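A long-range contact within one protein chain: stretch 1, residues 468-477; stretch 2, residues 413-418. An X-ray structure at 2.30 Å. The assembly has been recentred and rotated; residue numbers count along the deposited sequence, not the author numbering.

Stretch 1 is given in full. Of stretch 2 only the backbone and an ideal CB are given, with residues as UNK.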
# COMPACT_ATOMS: atom_id res chain seq x y z
N ILE A 468 -14.98 -3.25 -0.73
CA ILE A 468 -14.06 -4.40 -0.81
C ILE A 468 -14.28 -5.19 -2.11
O ILE A 468 -13.32 -5.74 -2.70
CB ILE A 468 -14.19 -5.35 0.42
CG1 ILE A 468 -13.20 -6.55 0.35
CG2 ILE A 468 -15.58 -5.96 0.52
CD1 ILE A 468 -11.73 -6.20 0.30
N MET A 469 -15.53 -5.24 -2.55
CA MET A 469 -15.88 -5.91 -3.78
C MET A 469 -15.39 -5.17 -5.05
O MET A 469 -15.04 -5.79 -6.06
CB MET A 469 -17.37 -6.17 -3.79
CG MET A 469 -17.75 -7.06 -2.63
SD MET A 469 -19.36 -7.80 -2.78
CE MET A 469 -20.51 -6.54 -2.22
N LEU A 470 -15.33 -3.84 -4.98
CA LEU A 470 -14.84 -3.07 -6.12
C LEU A 470 -13.33 -3.26 -6.26
O LEU A 470 -12.83 -3.32 -7.38
CB LEU A 470 -15.20 -1.59 -5.97
CG LEU A 470 -16.70 -1.30 -5.74
CD1 LEU A 470 -16.89 0.13 -5.29
CD2 LEU A 470 -17.53 -1.57 -6.97
N TRP A 471 -12.61 -3.35 -5.14
CA TRP A 471 -11.16 -3.62 -5.17
C TRP A 471 -10.93 -4.99 -5.75
O TRP A 471 -10.04 -5.19 -6.56
CB TRP A 471 -10.52 -3.57 -3.78
CG TRP A 471 -10.66 -2.26 -3.05
CD1 TRP A 471 -10.86 -1.02 -3.59
CD2 TRP A 471 -10.53 -2.06 -1.63
NE1 TRP A 471 -10.92 -0.08 -2.61
CE2 TRP A 471 -10.70 -0.68 -1.39
CE3 TRP A 471 -10.28 -2.91 -0.55
CZ2 TRP A 471 -10.65 -0.13 -0.11
CZ3 TRP A 471 -10.23 -2.36 0.74
CH2 TRP A 471 -10.42 -0.98 0.95
N THR A 472 -11.75 -5.95 -5.33
CA THR A 472 -11.66 -7.29 -5.84
C THR A 472 -11.92 -7.26 -7.33
O THR A 472 -11.15 -7.84 -8.09
CB THR A 472 -12.66 -8.21 -5.14
OG1 THR A 472 -12.31 -8.32 -3.77
CG2 THR A 472 -12.65 -9.61 -5.78
N ARG A 473 -12.99 -6.58 -7.74
CA ARG A 473 -13.30 -6.43 -9.16
C ARG A 473 -12.18 -5.79 -9.95
O ARG A 473 -11.86 -6.23 -11.07
CB ARG A 473 -14.55 -5.58 -9.33
CG ARG A 473 -14.94 -5.29 -10.77
CD ARG A 473 -15.89 -4.11 -10.81
NE ARG A 473 -15.18 -2.89 -10.50
CZ ARG A 473 -15.74 -1.70 -10.33
NH1 ARG A 473 -17.06 -1.56 -10.47
NH2 ARG A 473 -14.98 -0.66 -10.04
N ASP A 474 -11.60 -4.71 -9.42
CA ASP A 474 -10.51 -4.04 -10.12
C ASP A 474 -9.27 -4.95 -10.22
O ASP A 474 -8.56 -4.92 -11.23
CB ASP A 474 -10.15 -2.68 -9.47
CG ASP A 474 -11.27 -1.61 -9.64
OD1 ASP A 474 -12.37 -1.89 -10.17
OD2 ASP A 474 -11.03 -0.45 -9.22
N ALA A 475 -9.00 -5.76 -9.19
CA ALA A 475 -7.80 -6.63 -9.23
C ALA A 475 -7.98 -7.75 -10.28
O ALA A 475 -7.03 -8.12 -10.97
CB ALA A 475 -7.45 -7.18 -7.86
N LEU A 476 -9.21 -8.23 -10.42
CA LEU A 476 -9.53 -9.24 -11.42
C LEU A 476 -9.35 -8.73 -12.82
O LEU A 476 -8.72 -9.39 -13.64
CB LEU A 476 -10.96 -9.75 -11.26
CG LEU A 476 -11.27 -10.66 -10.08
CD1 LEU A 476 -12.75 -10.97 -10.03
CD2 LEU A 476 -10.46 -11.94 -10.16
N GLY A 477 -9.89 -7.55 -13.11
CA GLY A 477 -9.75 -6.95 -14.44
C GLY A 477 -8.30 -6.67 -14.76
O GLY A 477 -7.80 -6.90 -15.87
N UNK A 413 -20.10 -17.52 -9.89
CA UNK A 413 -20.24 -17.10 -8.51
C UNK A 413 -19.31 -15.98 -8.10
O UNK A 413 -18.96 -15.87 -6.93
CB UNK A 413 -20.01 -18.30 -7.59
N UNK A 414 -18.84 -15.21 -9.08
CA UNK A 414 -17.98 -14.05 -8.85
C UNK A 414 -18.91 -12.86 -9.07
O UNK A 414 -18.82 -12.16 -10.07
CB UNK A 414 -16.76 -14.02 -9.77
N UNK A 415 -19.83 -12.68 -8.12
CA UNK A 415 -20.88 -11.67 -8.21
C UNK A 415 -20.34 -10.30 -7.80
O UNK A 415 -20.49 -9.33 -8.53
CB UNK A 415 -22.07 -12.06 -7.33
N UNK A 416 -19.75 -10.22 -6.61
CA UNK A 416 -19.15 -8.99 -6.11
C UNK A 416 -20.20 -7.88 -6.05
O UNK A 416 -19.92 -6.71 -6.39
CB UNK A 416 -17.97 -8.57 -6.99
N UNK A 417 -21.41 -8.28 -5.68
CA UNK A 417 -22.55 -7.40 -5.57
C UNK A 417 -23.86 -8.12 -5.86
O UNK A 417 -23.85 -9.22 -6.39
CB UNK A 417 -22.38 -6.21 -6.52
N UNK A 418 -24.97 -7.48 -5.52
CA UNK A 418 -26.29 -8.03 -5.71
C UNK A 418 -27.08 -7.21 -6.68
O UNK A 418 -27.05 -5.99 -6.63
CB UNK A 418 -27.03 -8.13 -4.38

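The helix of stretch 1 turns one side toward the loop of stretch 2, and that side carries Met-469, Thr-472, Arg-473 and Leu-476. Its offer is mostly carbon: a thioether, a methyl, the aliphatic base of an arginine and an isobutyl group.

Position 413 has nothing of the helix within 5.5 Å of its ideal CB, so the contact sets no demand. The backbone does, since phi of 62° and psi of 23° favour glycine, although asparagine or aspartate can also adopt such angles. The residue is Gly-413.

At position 414 CA-to-CB points toward the helix, and the ideal CB lies 5.0 Å from CD1 of Leu-476. One carbon beyond CB can reach van der Waals contact, and no polar partner is on offer, so valine, isoleucine or leucine would suit. The residue is Val-414, with chi1 in t; its CG1 makes that contact, 3.7 Å from CD1 of Leu-476.

Position 415 points sideways, with no helix atom within 5.5 Å of its ideal CB, so the helix makes no choice. It is Asp-415, whose carboxylate oxygens are hydrogen-bonded elsewhere in the structure.

Position 416 is the centre of the contact. Its CA is 5.1 Å from the CA of Met-469, and although CA-to-CB points sideways, the ideal CB is already 4.0 Å from CB of Met-469 and 5.1 Å from CB of Arg-473. A side chain leaving here can run along the helix over apolar surface, which suits leucine or methionine; phi of 59° and psi of 37° would by themselves favour glycine or asparagine, so the apolar surface and the backbone pull apart. The deposited residue is Leu-416, in the m,t rotamer. Its CD2 meets CG2 of Thr-472 at 3.8 Å, while its CD1 lies 3.9 Å from CA of Arg-473 and 4.0 Å from CD1 of Leu-476. Thr-472, with chi1 in m, turns CG2 to the leucine while its OG1 donates to O of Ile-468 at 3.0 Å.

At position 417 the backbone decides: with phi of 150° and psi of 167°, a CB would jam against the preceding carbonyl oxygen, which calls for glycine. The residue is Gly-417; SD of Met-469 packs 3.6 Å from its N and 3.4 Å from C of Leu-416.

Position 418 points sideways into space the helix does not fill, so the helix sets no preference and many residues would serve. It is Ser-418, which makes no contact with the helix.

No hydrogen bond crosses between the stretches.

Stretch 2 413-418: GVDLGS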
# COMPACT_ATOMS: atom_id res chain seq x y z
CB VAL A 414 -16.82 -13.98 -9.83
CG1 VAL A 414 -15.89 -12.82 -9.46
CG2 VAL A 414 -16.03 -15.26 -9.78
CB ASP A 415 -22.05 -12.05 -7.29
CG ASP A 415 -22.80 -13.30 -7.75
OD1 ASP A 415 -22.36 -13.95 -8.72
OD2 ASP A 415 -23.82 -13.64 -7.11
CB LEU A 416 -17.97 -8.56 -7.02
CG LEU A 416 -16.95 -9.66 -7.32
CD1 LEU A 416 -15.86 -9.16 -8.23
CD2 LEU A 416 -16.37 -10.20 -6.02
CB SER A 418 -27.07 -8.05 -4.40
OG SER A 418 -26.44 -8.87 -3.44
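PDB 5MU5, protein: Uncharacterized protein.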